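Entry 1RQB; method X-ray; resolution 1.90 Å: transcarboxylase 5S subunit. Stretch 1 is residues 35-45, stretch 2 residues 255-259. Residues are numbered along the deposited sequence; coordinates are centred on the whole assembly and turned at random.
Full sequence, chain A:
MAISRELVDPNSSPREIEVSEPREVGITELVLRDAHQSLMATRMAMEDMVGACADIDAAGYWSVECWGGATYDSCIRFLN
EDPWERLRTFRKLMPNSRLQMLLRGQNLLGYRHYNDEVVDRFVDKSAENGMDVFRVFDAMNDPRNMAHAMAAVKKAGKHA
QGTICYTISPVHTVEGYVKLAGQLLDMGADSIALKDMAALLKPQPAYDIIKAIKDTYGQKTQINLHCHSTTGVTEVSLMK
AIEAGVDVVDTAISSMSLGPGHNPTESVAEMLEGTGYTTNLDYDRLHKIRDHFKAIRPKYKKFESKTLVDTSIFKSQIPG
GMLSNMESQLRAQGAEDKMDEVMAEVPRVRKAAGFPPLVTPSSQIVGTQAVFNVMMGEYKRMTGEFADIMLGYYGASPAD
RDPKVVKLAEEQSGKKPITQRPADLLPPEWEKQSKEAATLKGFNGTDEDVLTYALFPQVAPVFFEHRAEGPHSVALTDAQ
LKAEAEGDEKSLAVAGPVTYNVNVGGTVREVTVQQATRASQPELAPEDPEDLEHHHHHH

Stretch 1 (35-45) AHQSLMATRMA
Stretch 2 (255-259) SMSLG

Stretch 1 enters as the last part of a helix that begins earlier in the chain. Residues 35 to 39 keep helical torsions, from phi/psi -61/-50° at Ala 35 to -103/-25° at Leu 39, and Leu 39 N donates to Ala 35 O at 2.9 Å. Met 40 (-141/42°) is the first residue to leave helical phi/psi, although its N still reaches His 36 O at 2.9 Å. A type I' turn follows from Met 40 to Arg 43, with Ala 41 at 53/36° and Thr 42 at 59/25°, and it is closed by Arg 43 N to Met 40 O at 3.1 Å. Thr 42 N also donates to His 36 O at 2.9 Å, so this one carbonyl ties the turn back to the helix. Beyond it, Arg 43 (-89/1°) leads into extended torsions at Met 44 (-57/126°) and Ala 45 (-84/144°).

Stretch 2 has no regular helix or strand. Its phi/psi values run -76/-6° at Ser 255, -133/49° at Met 256, -135/175° at Ser 257, 74/178° at Leu 258 and 67/-141° at Gly 259. The CA atoms nearest each other across the stretches are those of Ala 35 and Met 256, 6.4 Å apart. No hydrogen bond crosses between the stretches; the 275 Å² buried between them, both sides summed, comes from packing.

Met 256 dominates that packing, with 116 Å² covered by stretch 1. It is selenomethionine, as are Met 40 and Met 44. Its CA-to-CB bond points sideways, but an all-m rotamer (chi -58, -83, -80°) brings the end of the chain nearer to stretch 1. There Met 256 CE lies 3.3 Å from Met 44 CE, 3.5 Å from Met 40 CE and 4.0 Å from His 36 CB. Met 40 (chi1 50°, p; chi2 -144°, between wells; chi3 83°, p) and Met 44 (t, p, p; 177, 90, 89°) both direct CA-to-CB toward stretch 2. Met 256 CE thus touches both Met 40 CE and Met 44 CE, which lie 5.9 Å from each other and are not in contact; the three side chains are buried.

Nearer the backbone, small and branched residues fit. Ala 35 points toward stretch 2, its CB 3.7 Å from Met 256 O and 4.4 Å from Met 256 CB; its single methyl suits this close approach. Leu 39 (m, t; -69, 169°) also points toward stretch 2 and spreads its fork along the backbone: CD1 is 3.4 Å from Met 256 O and 3.9 Å from Ser 257 N, while CD2 is 3.4 Å from Leu 258 O. These are contacts between methyls and backbone polar atoms, and 61 Å² of Leu 39 is covered.

Ser 257 (chi1 69°, p) and Leu 258 (m, t; -60, -174°) direct CA-to-CB away, leaving backbone to meet Leu 39. At Gly 259 the positive phi by itself favours glycine. Within the turn, Arg 43 (m, m, t; -66, -59, -157°; chi4 -74°) donates from NH1 to Ala 41 O at 3.0 Å, a bond local to stretch 1; Ala 41, Thr 42 and Arg 43 are out of reach of stretch 2.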

ATOM      1  N   ALA A  35       3.008   4.395 -14.246  1.00  9.24           N
ATOM      2  CA  ALA A  35       1.866   4.341 -13.320  1.00  9.00           C
ATOM      3  C   ALA A  35       0.568   3.997 -14.055  1.00 13.03           C
ATOM      4  O   ALA A  35      -0.157   3.095 -13.637  1.00 10.46           O
ATOM      5  CB  ALA A  35       1.708   5.666 -12.553  1.00  9.25           C
ATOM      6  N   HIS A  36       0.258   4.691 -15.153  1.00 10.73           N
ATOM      7  CA  HIS A  36      -1.016   4.379 -15.817  1.00 12.37           C
ATOM      8  C   HIS A  36      -0.884   3.121 -16.676  1.00 11.88           C
ATOM      9  O   HIS A  36      -1.871   2.438 -16.946  1.00 10.25           O
ATOM     10  CB  HIS A  36      -1.552   5.578 -16.603  1.00 12.67           C
ATOM     11  CG  HIS A  36      -0.700   5.993 -17.753  1.00 14.96           C
ATOM     12  ND1 HIS A  36      -0.814   5.429 -19.004  1.00 14.09           N
ATOM     13  CD2 HIS A  36       0.265   6.935 -17.849  1.00 14.29           C
ATOM     14  CE1 HIS A  36       0.044   6.010 -19.824  1.00 14.09           C
ATOM     15  NE2 HIS A  36       0.709   6.927 -19.148  1.00 13.72           N
ATOM     16  N   GLN A  37       0.333   2.796 -17.093  1.00  8.89           N
ATOM     17  CA  GLN A  37       0.512   1.549 -17.848  1.00 11.46           C
ATOM     18  C   GLN A  37       0.173   0.373 -16.929  1.00 12.60           C
ATOM     19  O   GLN A  37      -0.486  -0.585 -17.327  1.00 11.73           O
ATOM     20  CB  GLN A  37       1.965   1.381 -18.316  1.00 13.47           C
ATOM     21  CG  GLN A  37       2.213   0.040 -19.047  1.00 11.96           C
ATOM     22  CD  GLN A  37       3.602  -0.072 -19.661  1.00 15.57           C
ATOM     23  OE1 GLN A  37       4.104   0.869 -20.275  1.00 12.74           O
ATOM     24  NE2 GLN A  37       4.221  -1.241 -19.516  1.00 16.87           N
ATOM     25  N   SER A  38       0.612   0.474 -15.683  1.00 12.59           N
ATOM     26  CA  SER A  38       0.448  -0.603 -14.697  1.00 13.45           C
ATOM     27  C   SER A  38      -0.933  -0.591 -14.042  1.00 14.80           C
ATOM     28  O   SER A  38      -1.451  -1.646 -13.682  1.00 16.58           O
ATOM     29  CB  SER A  38       1.514  -0.459 -13.604  1.00 14.33           C
ATOM     30  OG  SER A  38       2.816  -0.489 -14.167  1.00 15.85           O
ATOM     31  N   LEU A  39      -1.544   0.580 -13.899  1.00  8.25           N
ATOM     32  CA  LEU A  39      -2.823   0.633 -13.175  1.00 10.30           C
ATOM     33  C   LEU A  39      -4.047   0.752 -14.086  1.00 17.67           C
ATOM     34  O   LEU A  39      -5.140   0.353 -13.683  1.00 16.12           O
ATOM     35  CB  LEU A  39      -2.810   1.806 -12.195  1.00 11.15           C
ATOM     36  CG  LEU A  39      -1.840   1.633 -11.019  1.00 10.65           C
ATOM     37  CD1 LEU A  39      -1.699   2.930 -10.262  1.00 14.37           C
ATOM     38  CD2 LEU A  39      -2.348   0.513 -10.113  1.00 17.19           C
HETATM   39  N   MSE A  40      -3.904   1.295 -15.292  1.00 12.83           N
HETATM   40  CA  MSE A  40      -5.108   1.471 -16.118  1.00 14.74           C
HETATM   41  C   MSE A  40      -4.865   1.172 -17.599  1.00 11.40           C
HETATM   42  O   MSE A  40      -5.334   1.884 -18.485  1.00 15.49           O
HETATM   43  CB  MSE A  40      -5.698   2.867 -15.889  1.00 20.25           C
HETATM   44  CG  MSE A  40      -4.745   4.017 -16.004  1.00 29.12           C
HETATM   45 SE   MSE A  40      -5.210   5.415 -14.694  1.00 49.23          SE
HETATM   46  CE  MSE A  40      -4.331   4.704 -13.152  1.00 37.73           C
ATOM     47  N   ALA A  41      -4.123   0.098 -17.829  1.00 10.87           N
ATOM     48  CA  ALA A  41      -3.835  -0.450 -19.162  1.00 13.31           C
ATOM     49  C   ALA A  41      -3.267   0.589 -20.133  1.00 14.03           C
ATOM     50  O   ALA A  41      -3.577   0.550 -21.323  1.00 14.68           O
ATOM     51  CB  ALA A  41      -5.126  -1.075 -19.734  1.00 15.66           C
ATOM     52  N   THR A  42      -2.453   1.519 -19.638  1.00 14.01           N
ATOM     53  CA  THR A  42      -1.783   2.517 -20.487  1.00 12.59           C
ATOM     54  C   THR A  42      -2.784   3.375 -21.265  1.00 15.52           C
ATOM     55  O   THR A  42      -2.426   3.958 -22.287  1.00 13.08           O
ATOM     56  CB  THR A  42      -0.869   1.826 -21.549  1.00 16.36           C
ATOM     57  OG1 THR A  42      -0.391   0.565 -21.055  1.00 17.20           O
ATOM     58  CG2 THR A  42       0.320   2.705 -21.871  1.00 15.86           C
ATOM     59  N   ARG A  43      -4.009   3.521 -20.769  1.00 13.88           N
ATOM     60  CA  ARG A  43      -5.031   4.269 -21.514  1.00 12.30           C
ATOM     61  C   ARG A  43      -5.049   5.769 -21.209  1.00 16.89           C
ATOM     62  O   ARG A  43      -5.865   6.493 -21.776  1.00 15.36           O
ATOM     63  CB  ARG A  43      -6.417   3.701 -21.217  1.00 14.48           C
ATOM     64  CG  ARG A  43      -6.669   2.281 -21.713  1.00 12.08           C
ATOM     65  CD  ARG A  43      -6.476   2.195 -23.218  1.00 15.20           C
ATOM     66  NE  ARG A  43      -7.195   1.062 -23.804  1.00 14.21           N
ATOM     67  CZ  ARG A  43      -6.852  -0.214 -23.706  1.00 17.41           C
ATOM     68  NH1 ARG A  43      -5.769  -0.580 -23.034  1.00 18.91           N
ATOM     69  NH2 ARG A  43      -7.609  -1.131 -24.295  1.00 17.13           N
HETATM   70  N   MSE A  44      -4.161   6.263 -20.356  1.00 14.02           N
HETATM   71  CA  MSE A  44      -4.198   7.688 -19.997  1.00 17.23           C
HETATM   72  C   MSE A  44      -4.092   8.595 -21.226  1.00 17.74           C
HETATM   73  O   MSE A  44      -3.133   8.523 -21.990  1.00 17.17           O
HETATM   74  CB  MSE A  44      -3.067   8.050 -19.043  1.00 19.25           C
HETATM   75  CG  MSE A  44      -3.064   9.522 -18.734  1.00 22.26           C
HETATM   76 SE   MSE A  44      -4.146   9.851 -17.196  1.00 43.95          SE
HETATM   77  CE  MSE A  44      -2.776   9.608 -15.978  1.00 17.27           C
ATOM     78  N   ALA A  45      -5.061   9.494 -21.363  1.00 15.47           N
ATOM     79  CA  ALA A  45      -5.093  10.432 -22.496  1.00 15.27           C
ATOM     80  C   ALA A  45      -4.210  11.643 -22.188  1.00 17.22           C
ATOM     81  O   ALA A  45      -4.161  12.125 -21.057  1.00 15.14           O
ATOM     82  CB  ALA A  45      -6.522  10.884 -22.755  1.00 17.25           C
ATOM     83  N   SER A 255      -1.908   9.506  -5.615  1.00  8.20           N
ATOM     84  CA  SER A 255      -3.254   9.216  -6.132  1.00 10.75           C
ATOM     85  C   SER A 255      -3.214   8.208  -7.286  1.00 10.84           C
ATOM     86  O   SER A 255      -4.252   7.758  -7.768  1.00  9.05           O
ATOM     87  CB  SER A 255      -3.945  10.509  -6.585  1.00 12.29           C
ATOM     88  OG  SER A 255      -3.068  11.310  -7.363  1.00 11.31           O
HETATM   89  N   MSE A 256      -2.020   7.842  -7.729  1.00  8.04           N
HETATM   90  CA  MSE A 256      -1.836   6.881  -8.829  1.00  8.63           C
HETATM   91  C   MSE A 256      -0.776   5.861  -8.407  1.00  9.44           C
HETATM   92  O   MSE A 256       0.134   5.576  -9.183  1.00  9.48           O
HETATM   93  CB  MSE A 256      -1.286   7.601 -10.053  1.00  9.73           C
HETATM   94  CG  MSE A 256      -2.129   8.729 -10.556  1.00 16.95           C
HETATM   95 SE   MSE A 256      -3.492   7.961 -11.654  1.00 32.90          SE
HETATM   96  CE  MSE A 256      -2.439   7.694 -13.276  1.00 20.45           C
ATOM     97  N   SER A 257      -0.910   5.296  -7.204  1.00 10.09           N
ATOM     98  CA  SER A 257       0.108   4.376  -6.677  1.00  6.97           C
ATOM     99  C   SER A 257      -0.517   3.126  -6.050  1.00 10.34           C
ATOM    100  O   SER A 257      -1.736   3.004  -5.942  1.00 10.07           O
ATOM    101  CB  SER A 257       0.924   5.094  -5.594  1.00  6.49           C
ATOM    102  OG  SER A 257       0.116   5.332  -4.450  1.00  9.46           O
ATOM    103  N   LEU A 258       0.374   2.212  -5.646  1.00  9.48           N
ATOM    104  CA  LEU A 258       0.081   0.939  -4.970  1.00  7.99           C
ATOM    105  C   LEU A 258      -0.502  -0.111  -5.918  1.00 11.24           C
ATOM    106  O   LEU A 258      -0.714   0.138  -7.103  1.00 12.55           O
ATOM    107  CB  LEU A 258      -0.834   1.156  -3.757  1.00 13.01           C
ATOM    108  CG  LEU A 258      -0.199   2.087  -2.710  1.00 13.81           C
ATOM    109  CD1 LEU A 258      -1.079   2.141  -1.469  1.00 13.78           C
ATOM    110  CD2 LEU A 258       1.190   1.601  -2.348  1.00 12.65           C
ATOM    111  N   GLY A 259      -0.742  -1.304  -5.382  1.00 13.53           N
ATOM    112  CA  GLY A 259      -1.241  -2.382  -6.217  1.00 10.53           C
ATOM    113  C   GLY A 259      -0.153  -2.779  -7.205  1.00 11.03           C
ATOM    114  O   GLY A 259       1.024  -2.800  -6.845  1.00 10.83           O
TER